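Local coordinates for protein cysteine S-methyltransferase NleE (Escherichia coli O157:H7, PDB 4R29) that probably blocks host NF-kappa-B signalling by methylating a zinc-finger cysteine of the host proteins TAB2 and TAB3, using S-adenosylmethionine as methyl donor, at residues R107-F112 with I146-R151; K45-I50 with S116-D121. The protein carries 1 engineered substitution. One frame throughout, in Å; residues are numbered along the deposited sequence.

Contact 1 (R107-F112 with I146-R151); sequences RPMGQF and IVVVYR. With SAM (S-adenosylmethionine), chain E.
Gly110 and Val149 form a hydrogen-bonded pair between two antiparallel strands, 109-112 and 146-151, in the small sheet of this Rossmann-like methyltransferase. Strand 145-151 is the middle one and pairs with 131-137 on its other edge. Gly110 N gives to Val149 O at 2.9 Å, and Val149 N returns a bond to Gly110 O. Phe112 and Val147 pair in the same two-way manner. Arg151 N closes the ladder on Pro108 O.

Side chains meet on both faces of the sheet. On the face of Phe112, Val147 CB stands over the ring, 3.9 Å from the Phe112 centroid, as a CH-pi contact. Val149 CG1 meets the same ring at its edge. Phe112 also meets Trp99 of helix 95-103 edge-to-face. On the other face Met109 CB touches Tyr150 CB at 3.5 Å, and the methyl CG2 of Ile146 packs on Gln111 CG and NE2.

Polar bonds from Arg107, just before the strand, and from the Gln111 backbone, on the edge turned away from 146-151, hold S-adenosylmethionine (SAM). Arg107 NH1 donates a hydrogen bond to SAM O at 2.8 Å, and Arg107 NH2 donates one to SAM OXT at 2.6 Å. The Arg107 chain is extended from CG to NE, and its guanidinium lies over Met109 O and Gly110 CA. Gln111 N gives a second bond to SAM OXT at 3.0 Å, and SAM N gives one to Gln111 O at 2.6 Å.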
loop_
_atom_site.group_PDB
_atom_site.type_symbol
_atom_site.label_atom_id
_atom_site.label_comp_id
_atom_site.label_asym_id
_atom_site.label_seq_id
_atom_site.Cartn_x
_atom_site.Cartn_y
_atom_site.Cartn_z
ATOM N N ARG A 107 8.121 -11.295 4.631
ATOM C CA ARG A 107 8.873 -10.045 4.681
ATOM C C ARG A 107 8.189 -9.072 5.636
ATOM O O ARG A 107 7.019 -9.245 5.970
ATOM C CB ARG A 107 9.022 -9.422 3.269
ATOM C CG ARG A 107 7.704 -9.086 2.585
ATOM C CD ARG A 107 7.906 -8.362 1.243
ATOM N NE ARG A 107 6.624 -7.961 0.679
ATOM C CZ ARG A 107 6.441 -6.972 -0.198
ATOM N NH1 ARG A 107 7.477 -6.253 -0.650
ATOM N NH2 ARG A 107 5.216 -6.710 -0.632
ATOM N N PRO A 108 8.924 -8.046 6.079
ATOM C CA PRO A 108 8.376 -7.114 7.071
ATOM C C PRO A 108 7.448 -5.998 6.532
ATOM O O PRO A 108 6.674 -5.457 7.313
ATOM C CB PRO A 108 9.642 -6.523 7.723
ATOM C CG PRO A 108 10.673 -6.591 6.647
ATOM C CD PRO A 108 10.380 -7.885 5.912
ATOM N N MET A 109 7.550 -5.621 5.265
ATOM C CA MET A 109 6.594 -4.654 4.711
ATOM C C MET A 109 6.360 -4.713 3.206
ATOM O O MET A 109 7.146 -5.282 2.447
ATOM C CB MET A 109 6.805 -3.210 5.218
ATOM C CG MET A 109 7.661 -2.302 4.420
ATOM S SD MET A 109 7.070 -1.579 2.851
ATOM C CE MET A 109 8.719 -1.120 2.312
ATOM N N GLY A 110 5.203 -4.186 2.825
ATOM C CA GLY A 110 4.766 -4.127 1.443
ATOM C C GLY A 110 3.930 -2.870 1.280
ATOM O O GLY A 110 3.528 -2.252 2.266
ATOM N N GLN A 111 3.672 -2.491 0.042
ATOM C CA GLN A 111 2.921 -1.276 -0.244
ATOM C C GLN A 111 2.010 -1.589 -1.430
ATOM O O GLN A 111 2.413 -2.273 -2.358
ATOM C CB GLN A 111 3.881 -0.109 -0.549
ATOM C CG GLN A 111 3.195 1.178 -1.040
ATOM C CD GLN A 111 2.936 1.170 -2.543
ATOM O OE1 GLN A 111 3.821 0.848 -3.327
ATOM N NE2 GLN A 111 1.726 1.520 -2.944
ATOM N N PHE A 112 0.769 -1.130 -1.372
ATOM C CA PHE A 112 -0.174 -1.318 -2.469
ATOM C C PHE A 112 -1.145 -0.135 -2.502
ATOM O O PHE A 112 -1.014 0.782 -1.717
ATOM C CB PHE A 112 -0.890 -2.677 -2.363
ATOM C CG PHE A 112 -1.724 -2.854 -1.109
ATOM C CD1 PHE A 112 -1.139 -3.294 0.085
ATOM C CD2 PHE A 112 -3.099 -2.608 -1.128
ATOM C CE1 PHE A 112 -1.906 -3.481 1.236
ATOM C CE2 PHE A 112 -3.880 -2.792 0.023
ATOM C CZ PHE A 112 -3.275 -3.223 1.210
ATOM N N ILE A 146 -2.573 5.219 -0.941
ATOM C CA ILE A 146 -1.464 4.296 -0.733
ATOM C C ILE A 146 -1.630 3.585 0.614
ATOM O O ILE A 146 -1.959 4.216 1.623
ATOM C CB ILE A 146 -0.108 5.047 -0.717
ATOM C CG1 ILE A 146 0.049 5.911 -1.962
ATOM C CG2 ILE A 146 1.060 4.070 -0.573
ATOM C CD1 ILE A 146 0.241 5.123 -3.191
ATOM N N VAL A 147 -1.389 2.277 0.625
ATOM C CA VAL A 147 -1.341 1.515 1.866
ATOM C C VAL A 147 0.021 0.882 2.066
ATOM O O VAL A 147 0.489 0.096 1.240
ATOM C CB VAL A 147 -2.413 0.411 1.904
ATOM C CG1 VAL A 147 -2.450 -0.240 3.292
ATOM C CG2 VAL A 147 -3.783 0.983 1.503
ATOM N N VAL A 148 0.664 1.234 3.170
ATOM C CA VAL A 148 1.921 0.618 3.561
ATOM C C VAL A 148 1.640 -0.353 4.710
ATOM O O VAL A 148 1.314 0.064 5.833
ATOM C CB VAL A 148 2.964 1.678 4.014
ATOM C CG1 VAL A 148 4.299 1.025 4.367
ATOM C CG2 VAL A 148 3.173 2.744 2.927
ATOM N N VAL A 149 1.755 -1.646 4.422
ATOM C CA VAL A 149 1.457 -2.686 5.404
ATOM C C VAL A 149 2.765 -3.293 5.954
ATOM O O VAL A 149 3.678 -3.625 5.190
ATOM C CB VAL A 149 0.520 -3.778 4.787
ATOM C CG1 VAL A 149 1.137 -4.365 3.518
ATOM C CG2 VAL A 149 0.175 -4.891 5.812
ATOM N N TYR A 150 2.861 -3.409 7.279
ATOM C CA TYR A 150 4.085 -3.904 7.919
ATOM C C TYR A 150 3.844 -4.780 9.163
ATOM O O TYR A 150 2.778 -4.716 9.794
ATOM C CB TYR A 150 5.041 -2.748 8.250
ATOM C CG TYR A 150 4.508 -1.721 9.245
ATOM C CD1 TYR A 150 3.685 -0.675 8.822
ATOM C CD2 TYR A 150 4.847 -1.791 10.603
ATOM C CE1 TYR A 150 3.212 0.281 9.710
ATOM C CE2 TYR A 150 4.374 -0.851 11.517
ATOM C CZ TYR A 150 3.552 0.184 11.063
ATOM O OH TYR A 150 3.068 1.117 11.953
ATOM N N ARG A 151 4.840 -5.609 9.486
ATOM C CA ARG A 151 4.828 -6.423 10.707
ATOM C C ARG A 151 5.214 -5.549 11.886
ATOM O O ARG A 151 6.316 -4.993 11.921
ATOM C CB ARG A 151 5.843 -7.571 10.632
ATOM C CG ARG A 151 5.727 -8.501 9.428
ATOM C CD ARG A 151 4.467 -9.341 9.462
ATOM N NE ARG A 151 4.302 -10.083 10.715
ATOM C CZ ARG A 151 3.606 -11.210 10.830
ATOM N NH1 ARG A 151 3.038 -11.763 9.751
ATOM N NH2 ARG A 151 3.497 -11.802 12.020
HETATM N N SAM E . 3.397 -3.781 -4.283
HETATM C CA SAM E . 4.859 -3.769 -4.220
HETATM C C SAM E . 5.373 -4.410 -2.935
HETATM O O SAM E . 6.533 -4.834 -2.889
HETATM O OXT SAM E . 4.647 -4.484 -1.929
HETATM C CB SAM E . 5.433 -2.358 -4.302
HETATM C CG SAM E . 5.335 -1.715 -5.677
HETATM S SD SAM E . 6.459 -0.299 -5.906
HETATM C CE SAM E . 5.998 0.044 -7.623
HETATM C "C5'" SAM E . 8.001 -1.189 -6.234
HETATM C "C4'" SAM E . 9.155 -0.207 -6.414
HETATM O "O4'" SAM E . 10.390 -0.854 -6.162
HETATM C "C3'" SAM E . 9.220 0.354 -7.831
HETATM O "O3'" SAM E . 8.519 1.579 -7.937
HETATM C "C2'" SAM E . 10.704 0.528 -8.072
HETATM O "O2'" SAM E . 11.013 1.844 -7.714
HETATM C "C1'" SAM E . 11.382 -0.402 -7.068
HETATM N N9 SAM E . 11.941 -1.628 -7.671
HETATM C C8 SAM E . 13.229 -2.072 -7.537
HETATM N N7 SAM E . 13.366 -3.241 -8.188
HETATM C C5 SAM E . 12.171 -3.558 -8.734
HETATM C C6 SAM E . 11.760 -4.641 -9.497
HETATM N N6 SAM E . 12.620 -5.604 -9.809
HETATM N N1 SAM E . 10.455 -4.702 -9.928
HETATM C C2 SAM E . 9.564 -3.698 -9.590
HETATM N N3 SAM E . 9.977 -2.624 -8.827
HETATM C C4 SAM E . 11.263 -2.555 -8.404
#

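Contact 2 (K45-I50 with S116-D121); sequences KYISGI and SLYNPD
Tyr46 lies across Pro120 and the backbone of Tyr118, where the chain leaves a type I turn, Ser116 to Asn119, and enters helix 120-125. Tyr46 CB meets Tyr118 CB at 3.9 Å. Tyr46 CG sits beside the backbone N, anti to the carbonyl carbon (chi1 -45°), with Tyr118 O 3.7 Å from that CG. Along one edge, Tyr46 CD2 approaches Ser116 OG at 3.8 Å and CE2 nears Ser116 CB. Over one ring face, Pro120 CD comes within 3.4 Å of Tyr46 CE1 in a CH-pi contact. Tyr118 O lies over the same face, and Lys45 CB covers the opposite one. At the tip, Tyr46 OH is 4.1 Å from Pro120 CD.

Ile47 makes a second CH-pi contact. Ile47 CG2 stands over the Tyr118 ring, 4.1 Å from its centroid, and Ile47 CD1 meets Tyr118 CE2 at 3.9 Å. Helix 22-26 and Leu57 also touch Tyr118.

Ser116 OG is hydrogen-bonded to Asp43. No hydrogen bond joins the two segments. The contact rests on ring faces, aliphatic carbons, one carbonyl and a hydroxyl at a ring edge, so close packing probably matters more than directed polar bonds.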
loop_
_atom_site.group_PDB
_atom_site.type_symbol
_atom_site.label_atom_id
_atom_site.label_comp_id
_atom_site.label_asym_id
_atom_site.label_seq_id
_atom_site.Cartn_x
_atom_site.Cartn_y
_atom_site.Cartn_z
ATOM N N LYS A 45 -19.056 0.646 -5.102
ATOM C CA LYS A 45 -18.969 -0.811 -5.108
ATOM C C LYS A 45 -19.309 -1.380 -3.728
ATOM O O LYS A 45 -19.759 -2.520 -3.628
ATOM C CB LYS A 45 -17.582 -1.287 -5.538
ATOM C CG LYS A 45 -17.247 -1.027 -6.994
ATOM C CD LYS A 45 -15.756 -1.249 -7.267
ATOM C CE LYS A 45 -15.379 -0.787 -8.672
ATOM N NZ LYS A 45 -13.924 -0.970 -8.964
ATOM N N TYR A 46 -19.119 -0.581 -2.675
ATOM C CA TYR A 46 -19.198 -1.087 -1.297
ATOM C C TYR A 46 -20.198 -0.376 -0.405
ATOM O O TYR A 46 -20.558 -0.892 0.652
ATOM C CB TYR A 46 -17.820 -1.041 -0.615
ATOM C CG TYR A 46 -16.709 -1.547 -1.500
ATOM C CD1 TYR A 46 -16.626 -2.888 -1.835
ATOM C CD2 TYR A 46 -15.756 -0.678 -2.018
ATOM C CE1 TYR A 46 -15.622 -3.352 -2.656
ATOM C CE2 TYR A 46 -14.756 -1.133 -2.836
ATOM C CZ TYR A 46 -14.694 -2.470 -3.153
ATOM O OH TYR A 46 -13.687 -2.922 -3.969
ATOM N N ILE A 47 -20.630 0.813 -0.806
ATOM C CA ILE A 47 -21.572 1.576 0.010
ATOM C C ILE A 47 -22.658 2.258 -0.816
ATOM O O ILE A 47 -22.624 2.250 -2.051
ATOM C CB ILE A 47 -20.858 2.635 0.865
ATOM C CG1 ILE A 47 -20.299 3.749 -0.023
ATOM C CG2 ILE A 47 -19.758 1.990 1.688
ATOM C CD1 ILE A 47 -19.623 4.869 0.743
ATOM N N SER A 48 -23.621 2.848 -0.114
ATOM C CA SER A 48 -24.737 3.533 -0.746
ATOM C C SER A 48 -25.323 4.570 0.202
ATOM O O SER A 48 -26.098 4.250 1.104
ATOM C CB SER A 48 -25.804 2.530 -1.176
ATOM O OG SER A 48 -26.077 1.621 -0.129
ATOM N N GLY A 49 -24.926 5.818 -0.002
ATOM C CA GLY A 49 -25.425 6.929 0.784
ATOM C C GLY A 49 -25.313 8.211 -0.018
ATOM O O GLY A 49 -24.756 8.208 -1.124
ATOM N N ILE A 50 -25.851 9.297 0.528
ATOM C CA ILE A 50 -25.833 10.587 -0.145
ATOM C C ILE A 50 -24.444 11.169 0.075
ATOM O O ILE A 50 -23.810 11.687 -0.835
ATOM C CB ILE A 50 -26.931 11.536 0.411
ATOM C CG1 ILE A 50 -27.445 12.472 -0.683
ATOM C CG2 ILE A 50 -26.404 12.337 1.605
ATOM C CD1 ILE A 50 -26.485 13.604 -1.016
ATOM N N SER A 116 -10.563 2.827 -3.126
ATOM C CA SER A 116 -11.599 3.157 -2.157
ATOM C C SER A 116 -11.204 2.784 -0.733
ATOM O O SER A 116 -10.791 1.651 -0.465
ATOM C CB SER A 116 -12.900 2.448 -2.512
ATOM O OG SER A 116 -13.821 2.563 -1.443
ATOM N N LEU A 117 -11.347 3.736 0.184
ATOM C CA LEU A 117 -11.099 3.468 1.597
ATOM C C LEU A 117 -12.101 2.460 2.187
ATOM O O LEU A 117 -12.009 2.119 3.361
ATOM C CB LEU A 117 -11.069 4.763 2.408
ATOM C CG LEU A 117 -9.832 5.646 2.197
ATOM C CD1 LEU A 117 -9.907 6.944 3.021
ATOM C CD2 LEU A 117 -8.545 4.863 2.492
ATOM N N TYR A 118 -13.036 1.979 1.361
ATOM C CA TYR A 118 -13.993 0.933 1.758
ATOM C C TYR A 118 -13.632 -0.439 1.211
ATOM O O TYR A 118 -14.396 -1.400 1.349
ATOM C CB TYR A 118 -15.435 1.315 1.384
ATOM C CG TYR A 118 -15.890 2.514 2.173
ATOM C CD1 TYR A 118 -16.428 2.364 3.445
ATOM C CD2 TYR A 118 -15.715 3.804 1.677
ATOM C CE1 TYR A 118 -16.813 3.460 4.184
ATOM C CE2 TYR A 118 -16.093 4.910 2.417
ATOM C CZ TYR A 118 -16.642 4.731 3.670
ATOM O OH TYR A 118 -17.028 5.825 4.410
ATOM N N ASN A 119 -12.453 -0.524 0.607
ATOM C CA ASN A 119 -11.927 -1.801 0.180
ATOM C C ASN A 119 -11.986 -2.812 1.321
ATOM O O ASN A 119 -11.403 -2.581 2.374
ATOM C CB ASN A 119 -10.488 -1.645 -0.301
ATOM C CG ASN A 119 -9.950 -2.910 -0.921
ATOM O OD1 ASN A 119 -10.213 -3.201 -2.092
ATOM N ND2 ASN A 119 -9.198 -3.675 -0.141
ATOM N N PRO A 120 -12.705 -3.934 1.111
ATOM C CA PRO A 120 -12.851 -5.016 2.089
ATOM C C PRO A 120 -11.531 -5.640 2.548
ATOM O O PRO A 120 -11.399 -5.896 3.737
ATOM C CB PRO A 120 -13.707 -6.040 1.340
ATOM C CG PRO A 120 -14.530 -5.207 0.437
ATOM C CD PRO A 120 -13.609 -4.118 -0.034
ATOM N N ASP A 121 -10.590 -5.883 1.636
ATOM C CA ASP A 121 -9.288 -6.441 2.002
ATOM C C ASP A 121 -8.555 -5.524 2.977
ATOM O O ASP A 121 -7.928 -5.976 3.922
ATOM C CB ASP A 121 -8.409 -6.621 0.758
ATOM C CG ASP A 121 -8.753 -7.858 -0.025
ATOM O OD1 ASP A 121 -9.691 -8.576 0.364
ATOM O OD2 ASP A 121 -8.078 -8.116 -1.037
#

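Contact 1 lies in the core, and all its touching residues are buried. Contact 2 lies nearer the surface, with Tyr46 partly exposed. The centre of contact 1 is about 6 Å, and that of contact 2 about 17 Å, from the centre of the chain. The two contact centres are 21 Å apart. They share no strand or helix, but strand 109-114 of contact 1 leads along the chain to helix 120-125 of contact 2. Contact 1 is a backbone ladder that also binds the methyl donor. Contact 2 is aromatic and aliphatic packing, made by the chain just before residues 49-52, which probably interact with the host proteins.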